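Local coordinates for protein beta-1,3-glucosyltransferase (PDB 5JVV) that is probably a carbohydrate-active enzyme of glycoside hydrolase family 16, built as a curved beta-sandwich of the jelly-roll type, at residues Trp105-Thr110 against Pro238-Phe243; Ser19-Arg24 against Arg74-Asp79. One frame throughout, in Å; residues are numbered along the deposited sequence.

Contact 1 (Trp105-Thr110 against Pro238-Phe243); sequences WTVGDT and PQKLVF
Strands 105-107 and 240-243 run antiparallel, with the packing tightest around Trp105. Trp105 N donates to Val242 O (2.9 Å), and Val242 N returns a bond to Trp105 O. A second pair joins Val107 and Lys240; Lys240 N to Val107 O is 2.9 Å. The Trp105 CG occupies the crowded position between backbone N and carbonyl carbon (chi1 62°). This lays the Trp105 indole alongside Val242, whose CB sits 3.8 Å from the centroid of its five-membered ring, over the face. Val242 CG1 presses on Trp105 NE1 at 3.3 Å. Trp105 NE1 is hydrogen-bonded to Asp244 OD1. On the other face of the sheet, Thr106 CG2 meets Leu241 CD2 at 3.6 Å, and Leu241 also touches Leu294 of the second sheet. Thr106 OG1 donates to a lone pair of Gln239 OE1 at 2.9 Å, in the carbonyl plane. The bend of Gln239 at chi2 (-76°) brings this amide back over the strand end. Past Val107 the contact loosens and water takes over. One water accepts from Gln239 NE2 and, weakly, from Gly108 N. Another accepts from Lys240 NZ at 2.9 Å. This is an antiparallel strand pair within one sheet of what is probably a family 16 jelly-roll sandwich.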
ATOM      1  N   TRP A 105      -1.457   2.879   2.293  1.00  8.60           N
ATOM      2  CA  TRP A 105      -2.164   4.068   1.845  1.00  9.36           C
ATOM      3  C   TRP A 105      -2.706   4.871   3.020  1.00 10.12           C
ATOM      4  O   TRP A 105      -2.536   4.478   4.171  1.00 12.25           O
ATOM      5  CB  TRP A 105      -3.269   3.677   0.850  1.00  8.46           C
ATOM      6  CG  TRP A 105      -4.340   2.773   1.394  1.00  9.47           C
ATOM      7  CD1 TRP A 105      -4.201   1.483   1.837  1.00  9.24           C
ATOM      8  CD2 TRP A 105      -5.731   3.092   1.510  1.00 11.31           C
ATOM      9  NE1 TRP A 105      -5.432   0.985   2.221  1.00  8.51           N
ATOM     10  CE2 TRP A 105      -6.382   1.958   2.035  1.00 10.69           C
ATOM     11  CE3 TRP A 105      -6.491   4.229   1.211  1.00 13.85           C
ATOM     12  CZ2 TRP A 105      -7.763   1.930   2.278  1.00 11.97           C
ATOM     13  CZ3 TRP A 105      -7.857   4.201   1.456  1.00 12.43           C
ATOM     14  CH2 TRP A 105      -8.477   3.062   1.984  1.00 14.01           C
ATOM     15  N   THR A 106      -3.327   6.012   2.730  1.00 10.59           N
ATOM     16  CA  THR A 106      -3.867   6.868   3.784  1.00 11.13           C
ATOM     17  C   THR A 106      -5.306   7.232   3.474  1.00 11.72           C
ATOM     18  O   THR A 106      -5.678   7.392   2.314  1.00 12.81           O
ATOM     19  CB  THR A 106      -3.030   8.167   3.991  1.00 12.60           C
ATOM     20  OG1 THR A 106      -3.412   9.161   3.029  1.00 14.32           O
ATOM     21  CG2 THR A 106      -1.519   7.888   3.894  1.00 16.91           C
ATOM     22  N   VAL A 107      -6.116   7.354   4.515  1.00 11.88           N
ATOM     23  CA  VAL A 107      -7.525   7.657   4.311  1.00 15.84           C
ATOM     24  C   VAL A 107      -8.080   8.508   5.451  1.00 16.93           C
ATOM     25  O   VAL A 107      -7.619   8.416   6.591  1.00 17.20           O
ATOM     26  CB  VAL A 107      -8.333   6.351   4.163  1.00 16.58           C
ATOM     27  CG1 VAL A 107      -8.457   5.630   5.491  1.00 13.41           C
ATOM     28  CG2 VAL A 107      -9.704   6.618   3.548  1.00 26.67           C
ATOM     29  N   GLY A 108      -9.066   9.343   5.135  1.00 21.95           N
ATOM     30  CA  GLY A 108      -9.756  10.117   6.154  1.00 25.78           C
ATOM     31  C   GLY A 108     -10.876   9.312   6.787  1.00 31.42           C
ATOM     32  O   GLY A 108     -10.860   8.081   6.747  1.00 26.12           O
ATOM     33  N   ASP A 109     -11.862   9.998   7.358  1.00 35.48           N
ATOM     34  CA  ASP A 109     -12.928   9.313   8.088  1.00 36.91           C
ATOM     35  C   ASP A 109     -13.998   8.731   7.171  1.00 37.25           C
ATOM     36  O   ASP A 109     -14.792   7.890   7.591  1.00 41.09           O
ATOM     37  CB  ASP A 109     -13.561  10.246   9.122  1.00 38.98           C
ATOM     38  CG  ASP A 109     -12.594  10.638  10.217  1.00 43.66           C
ATOM     39  OD1 ASP A 109     -12.463  11.850  10.490  1.00 49.44           O
ATOM     40  OD2 ASP A 109     -11.962   9.732  10.804  1.00 43.36           O
ATOM     41  N   THR A 110     -14.026   9.184   5.923  1.00 29.18           N
ATOM     42  CA  THR A 110     -14.900   8.569   4.925  1.00 34.37           C
ATOM     43  C   THR A 110     -14.109   8.187   3.682  1.00 28.20           C
ATOM     44  O   THR A 110     -13.017   8.715   3.438  1.00 26.54           O
ATOM     45  CB  THR A 110     -16.113   9.460   4.538  1.00 39.19           C
ATOM     46  OG1 THR A 110     -15.665  10.635   3.852  1.00 41.68           O
ATOM     47  CG2 THR A 110     -16.899   9.860   5.769  1.00 41.87           C
ATOM     48  N   PRO A 238      -6.289  15.348   8.404  1.00 17.15           N
ATOM     49  CA  PRO A 238      -5.411  14.343   9.021  1.00 13.02           C
ATOM     50  C   PRO A 238      -5.827  12.924   8.594  1.00 11.36           C
ATOM     51  O   PRO A 238      -7.025  12.637   8.500  1.00 13.59           O
ATOM     52  CB  PRO A 238      -5.630  14.568  10.521  1.00 14.43           C
ATOM     53  CG  PRO A 238      -5.971  16.037  10.622  1.00 17.46           C
ATOM     54  CD  PRO A 238      -6.797  16.321   9.395  1.00 16.19           C
ATOM     55  N   GLN A 239      -4.842  12.071   8.292  1.00 12.09           N
ATOM     56  CA  GLN A 239      -5.098  10.782   7.647  1.00 11.98           C
ATOM     57  C   GLN A 239      -4.720   9.637   8.563  1.00 11.70           C
ATOM     58  O   GLN A 239      -3.763   9.744   9.316  1.00 13.22           O
ATOM     59  CB  GLN A 239      -4.237  10.646   6.382  1.00 12.67           C
ATOM     60  CG  GLN A 239      -4.498  11.696   5.311  1.00 12.42           C
ATOM     61  CD  GLN A 239      -5.771  11.429   4.551  1.00 14.82           C
ATOM     62  OE1 GLN A 239      -5.845  10.494   3.750  1.00 14.11           O
ATOM     63  NE2 GLN A 239      -6.800  12.242   4.804  1.00 15.78           N
ATOM     64  N   LYS A 240      -5.452   8.538   8.471  1.00 10.89           N
ATOM     65  CA  LYS A 240      -5.009   7.283   9.069  1.00 12.30           C
ATOM     66  C   LYS A 240      -4.119   6.568   8.067  1.00 10.77           C
ATOM     67  O   LYS A 240      -4.410   6.583   6.868  1.00 13.65           O
ATOM     68  CB  LYS A 240      -6.207   6.395   9.376  1.00 15.54           C
ATOM     69  CG  LYS A 240      -7.098   6.920  10.481  1.00 21.24           C
ATOM     70  CD  LYS A 240      -8.284   5.998  10.694  1.00 23.85           C
ATOM     71  CE  LYS A 240      -9.164   5.934   9.454  1.00 29.04           C
ATOM     72  NZ  LYS A 240     -10.544   5.435   9.769  1.00 32.90           N
ATOM     73  N   LEU A 241      -3.053   5.941   8.557  1.00 11.33           N
ATOM     74  CA  LEU A 241      -2.216   5.071   7.730  1.00  9.72           C
ATOM     75  C   LEU A 241      -2.812   3.668   7.705  1.00 11.29           C
ATOM     76  O   LEU A 241      -3.270   3.162   8.734  1.00 12.31           O
ATOM     77  CB  LEU A 241      -0.795   5.015   8.286  1.00  8.42           C
ATOM     78  CG  LEU A 241      -0.048   6.351   8.327  1.00 10.91           C
ATOM     79  CD1 LEU A 241       1.306   6.218   9.020  1.00 12.87           C
ATOM     80  CD2 LEU A 241       0.130   6.876   6.923  1.00 18.53           C
ATOM     81  N   VAL A 242      -2.796   3.036   6.534  1.00  9.38           N
ATOM     82  CA  VAL A 242      -3.433   1.733   6.363  1.00  7.85           C
ATOM     83  C   VAL A 242      -2.515   0.768   5.630  1.00  8.83           C
ATOM     84  O   VAL A 242      -1.914   1.120   4.614  1.00  8.94           O
ATOM     85  CB  VAL A 242      -4.749   1.843   5.550  1.00  9.38           C
ATOM     86  CG1 VAL A 242      -5.457   0.485   5.482  1.00  9.79           C
ATOM     87  CG2 VAL A 242      -5.681   2.900   6.148  1.00 10.04           C
ATOM     88  N   PHE A 243      -2.396  -0.444   6.166  1.00  7.21           N
ATOM     89  CA  PHE A 243      -1.768  -1.544   5.450  1.00  7.24           C
ATOM     90  C   PHE A 243      -2.843  -2.594   5.276  1.00  8.45           C
ATOM     91  O   PHE A 243      -3.505  -2.971   6.243  1.00  9.88           O
ATOM     92  CB  PHE A 243      -0.619  -2.188   6.244  1.00  7.50           C
ATOM     93  CG  PHE A 243       0.639  -1.364   6.323  1.00  8.24           C
ATOM     94  CD1 PHE A 243       1.640  -1.491   5.359  1.00 10.40           C
ATOM     95  CD2 PHE A 243       0.843  -0.477   7.379  1.00  9.67           C
ATOM     96  CE1 PHE A 243       2.809  -0.739   5.442  1.00  9.97           C
ATOM     97  CE2 PHE A 243       2.008   0.273   7.468  1.00 11.60           C
ATOM     98  CZ  PHE A 243       2.992   0.145   6.495  1.00 10.98           C
TER
HETATM   99  O   HOH W   1      -8.575  11.308   2.707  1.00 26.32           O
HETATM  100  O   HOH W   2     -12.426   5.169   7.618  1.00 37.00           O

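Contact 2 (Ser19-Arg24 against Arg74-Asp79); sequences SFFADR and RLESTD
Leu75 CD1 lies over one face of the Phe20 ring, 3.8 Å from its centroid and offset toward the rim, in a CH-pi contact. The Phe21 ring is covered on both faces. Arg74 NE lies over one and the backbone Asp23 N over the opposite one, while Arg24 O meets the ring edge in plane. Arg74 CZ stands 4.6 Å from the Phe21 centroid, almost on the ring normal, in a cation-pi contact. Ring and guanidinium planes are 30° apart. Phe21 CG is anti to its backbone N (chi1 178°), as is Arg74 CG, so the two side chains run side by side. The guanidinium edge faces the Glu76 carboxylate. Arg74 NE donates to Glu76 OE2 at 2.8 Å, on the anti lone pair; Arg74 NH2 reaches the same oxygen at 3.0 Å from above the carboxylate plane. This side-on salt bridge holds the guanidinium in place and probably favours a charged Glu76. The backbones pair through Ser19 N to Glu76 O (2.8 Å), Glu76 N to Ser19 O, and Phe21 N to Arg74 O at 2.8 Å, nearly along the C=O axis. Water bridges Ser19 OG to Ser77 O. The arrangement is an antiparallel edge pairing, strand 18-20 on strand 70-77, in the mixed sheet of what is probably a family 16 jelly-roll sandwich.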
ATOM      1  N   SER A  19      -5.766  -0.230  14.627  1.00 12.18           N
ATOM      2  CA  SER A  19      -6.978  -1.010  14.834  1.00 13.18           C
ATOM      3  C   SER A  19      -7.087  -1.978  13.674  1.00 14.80           C
ATOM      4  O   SER A  19      -6.576  -1.709  12.582  1.00 15.24           O
ATOM      5  CB  SER A  19      -8.206  -0.104  14.881  1.00 18.09           C
ATOM      6  OG  SER A  19      -8.359   0.625  13.677  1.00 19.96           O
ATOM      7  N   PHE A  20      -7.744  -3.110  13.907  1.00 11.21           N
ATOM      8  CA  PHE A  20      -7.927  -4.105  12.864  1.00  9.95           C
ATOM      9  C   PHE A  20      -9.326  -3.984  12.270  1.00 11.81           C
ATOM     10  O   PHE A  20     -10.329  -4.227  12.951  1.00 14.74           O
ATOM     11  CB  PHE A  20      -7.699  -5.515  13.412  1.00 12.43           C
ATOM     12  CG  PHE A  20      -6.241  -5.885  13.561  1.00 13.59           C
ATOM     13  CD1 PHE A  20      -5.748  -7.041  12.970  1.00 16.36           C
ATOM     14  CD2 PHE A  20      -5.369  -5.080  14.283  1.00 13.92           C
ATOM     15  CE1 PHE A  20      -4.406  -7.394  13.108  1.00 20.02           C
ATOM     16  CE2 PHE A  20      -4.025  -5.425  14.424  1.00 15.43           C
ATOM     17  CZ  PHE A  20      -3.547  -6.580  13.832  1.00 16.85           C
ATOM     18  N   PHE A  21      -9.391  -3.601  11.001  1.00 11.35           N
ATOM     19  CA  PHE A  21     -10.669  -3.486  10.297  1.00 10.62           C
ATOM     20  C   PHE A  21     -11.165  -4.886  10.003  1.00 12.14           C
ATOM     21  O   PHE A  21     -10.449  -5.681   9.399  1.00 13.71           O
ATOM     22  CB  PHE A  21     -10.472  -2.706   8.991  1.00 11.93           C
ATOM     23  CG  PHE A  21     -11.729  -2.564   8.159  1.00 12.60           C
ATOM     24  CD1 PHE A  21     -12.578  -1.479   8.342  1.00 17.68           C
ATOM     25  CD2 PHE A  21     -12.046  -3.503   7.183  1.00 11.11           C
ATOM     26  CE1 PHE A  21     -13.730  -1.338   7.570  1.00 16.74           C
ATOM     27  CE2 PHE A  21     -13.196  -3.368   6.410  1.00 14.08           C
ATOM     28  CZ  PHE A  21     -14.035  -2.285   6.607  1.00 15.26           C
ATOM     29  N   ALA A  22     -12.395  -5.194  10.402  1.00 12.50           N
ATOM     30  CA  ALA A  22     -12.868  -6.573  10.311  1.00 11.59           C
ATOM     31  C   ALA A  22     -14.253  -6.687   9.693  1.00 13.37           C
ATOM     32  O   ALA A  22     -14.946  -7.688   9.882  1.00 18.49           O
ATOM     33  CB  ALA A  22     -12.837  -7.232  11.684  1.00 13.04           C
ATOM     34  N   ASP A  23     -14.644  -5.665   8.941  1.00 14.62           N
ATOM     35  CA  ASP A  23     -15.922  -5.682   8.233  1.00 14.64           C
ATOM     36  C   ASP A  23     -15.740  -6.103   6.775  1.00 15.19           C
ATOM     37  O   ASP A  23     -14.622  -6.403   6.340  1.00 13.13           O
ATOM     38  CB  ASP A  23     -16.574  -4.306   8.302  1.00 21.68           C
ATOM     39  CG  ASP A  23     -17.030  -3.953   9.698  1.00 33.58           C
ATOM     40  OD1 ASP A  23     -17.509  -4.860  10.412  1.00 37.08           O
ATOM     41  OD2 ASP A  23     -16.904  -2.772  10.080  1.00 36.29           O
ATOM     42  N   ARG A  24     -16.842  -6.126   6.026  1.00 14.86           N
ATOM     43  CA  ARG A  24     -16.780  -6.462   4.607  1.00 12.33           C
ATOM     44  C   ARG A  24     -15.886  -5.463   3.897  1.00 12.82           C
ATOM     45  O   ARG A  24     -15.886  -4.272   4.220  1.00 12.61           O
ATOM     46  CB  ARG A  24     -18.173  -6.457   3.967  1.00 17.55           C
ATOM     47  CG  ARG A  24     -19.093  -7.559   4.452  1.00 26.15           C
ATOM     48  CD  ARG A  24     -20.371  -7.588   3.622  1.00 36.34           C
ATOM     49  NE  ARG A  24     -21.508  -8.070   4.400  1.00 45.27           N
ATOM     50  CZ  ARG A  24     -22.315  -7.279   5.102  1.00 48.38           C
ATOM     51  NH1 ARG A  24     -22.111  -5.968   5.115  1.00 47.07           N
ATOM     52  NH2 ARG A  24     -23.327  -7.796   5.790  1.00 49.50           N
ATOM     53  N   ARG A  74      -6.440  -5.840   7.756  1.00  8.31           N
ATOM     54  CA  ARG A  74      -6.380  -4.462   7.314  1.00  7.49           C
ATOM     55  C   ARG A  74      -6.189  -3.628   8.571  1.00  7.89           C
ATOM     56  O   ARG A  74      -7.075  -3.559   9.435  1.00 11.44           O
ATOM     57  CB  ARG A  74      -7.661  -4.079   6.549  1.00  8.43           C
ATOM     58  CG  ARG A  74      -7.835  -2.586   6.340  1.00  7.50           C
ATOM     59  CD  ARG A  74      -8.904  -2.270   5.295  1.00 10.35           C
ATOM     60  NE  ARG A  74      -9.389  -0.892   5.419  1.00 10.79           N
ATOM     61  CZ  ARG A  74     -10.036  -0.225   4.464  1.00 10.04           C
ATOM     62  NH1 ARG A  74     -10.241  -0.783   3.283  1.00 10.23           N
ATOM     63  NH2 ARG A  74     -10.454   1.014   4.686  1.00 14.17           N
ATOM     64  N   LEU A  75      -5.004  -3.042   8.694  1.00  9.35           N
ATOM     65  CA  LEU A  75      -4.624  -2.272   9.872  1.00  9.75           C
ATOM     66  C   LEU A  75      -4.759  -0.784   9.571  1.00 11.05           C
ATOM     67  O   LEU A  75      -4.251  -0.312   8.562  1.00 10.44           O
ATOM     68  CB  LEU A  75      -3.180  -2.591  10.256  1.00 10.51           C
ATOM     69  CG  LEU A  75      -2.957  -3.851  11.096  1.00  9.39           C
ATOM     70  CD1 LEU A  75      -3.409  -5.101  10.358  1.00 14.34           C
ATOM     71  CD2 LEU A  75      -1.493  -3.975  11.517  1.00 11.77           C
ATOM     72  N   GLU A  76      -5.453  -0.061  10.447  1.00 10.94           N
ATOM     73  CA  GLU A  76      -5.673   1.373  10.285  1.00  9.78           C
ATOM     74  C   GLU A  76      -5.150   2.071  11.534  1.00 11.14           C
ATOM     75  O   GLU A  76      -5.536   1.719  12.643  1.00 13.03           O
ATOM     76  CB  GLU A  76      -7.163   1.673  10.074  1.00 12.62           C
ATOM     77  CG  GLU A  76      -7.760   0.951   8.871  1.00 12.67           C
ATOM     78  CD  GLU A  76      -9.238   1.209   8.687  1.00 22.91           C
ATOM     79  OE1 GLU A  76      -9.859   1.813   9.588  1.00 33.57           O
ATOM     80  OE2 GLU A  76      -9.779   0.807   7.637  1.00 16.02           O
ATOM     81  N   SER A  77      -4.264   3.047  11.369  1.00 10.42           N
ATOM     82  CA  SER A  77      -3.618   3.637  12.535  1.00 10.05           C
ATOM     83  C   SER A  77      -4.628   4.317  13.454  1.00 13.37           C
ATOM     84  O   SER A  77      -5.603   4.900  12.995  1.00 13.79           O
ATOM     85  CB  SER A  77      -2.513   4.618  12.130  1.00 13.88           C
ATOM     86  OG  SER A  77      -3.047   5.747  11.458  1.00 12.73           O
ATOM     87  N   THR A  78      -4.401   4.208  14.758  1.00 17.85           N
ATOM     88  CA  THR A  78      -5.266   4.873  15.724  1.00 18.80           C
ATOM     89  C   THR A  78      -5.000   6.375  15.736  1.00 18.50           C
ATOM     90  O   THR A  78      -5.936   7.172  15.800  1.00 30.13           O
ATOM     91  CB  THR A  78      -5.116   4.268  17.125  1.00 22.32           C
ATOM     92  OG1 THR A  78      -3.729   4.168  17.467  1.00 29.25           O
ATOM     93  CG2 THR A  78      -5.706   2.881  17.130  1.00 18.61           C
ATOM     94  N   ASP A  79      -3.731   6.755  15.652  1.00 17.75           N
ATOM     95  CA  ASP A  79      -3.381   8.171  15.584  1.00 24.41           C
ATOM     96  C   ASP A  79      -3.254   8.601  14.126  1.00 22.23           C
ATOM     97  O   ASP A  79      -2.783   7.842  13.276  1.00 21.77           O
ATOM     98  CB  ASP A  79      -2.081   8.452  16.341  1.00 31.20           C
ATOM     99  CG  ASP A  79      -2.225   8.249  17.842  1.00 36.56           C
ATOM    100  OD1 ASP A  79      -3.362   8.348  18.356  1.00 38.41           O
ATOM    101  OD2 ASP A  79      -1.197   7.999  18.509  1.00 37.64           O
TER
HETATM  102  O   HOH W   3      -8.143   3.423  13.509  1.00 19.27           O
HETATM  103  O   HOH W   4     -10.114  -0.371  12.015  1.00 24.59           O
HETATM  104  O   HOH W   5      -8.046  -6.841   9.969  1.00 11.50           O

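Contacts 1 and 2 belong to one sheet, their centres about 10 Å apart. Strands 70-77 and 240-247 are neighbours and join them directly. Leu241 O lies 2.8 Å from Ser77 N, and Phe243 O lies 2.9 Å from Leu75 N, both probable hydrogen bonds. Across this part of the sheet the strands run 18-20, 70-77, 240-247, 100-107, 116-121. On one face, Val242 of contact 1 touches Arg74 and Glu76 of contact 2, and Trp105 also touches Arg74. Trp105 further reaches Glu116 and Asp118. Those two belong to the EIDIIE sequence, a signature of family 16; in relatives this strand lines the active-site cleft, so this shared face probably belongs to it.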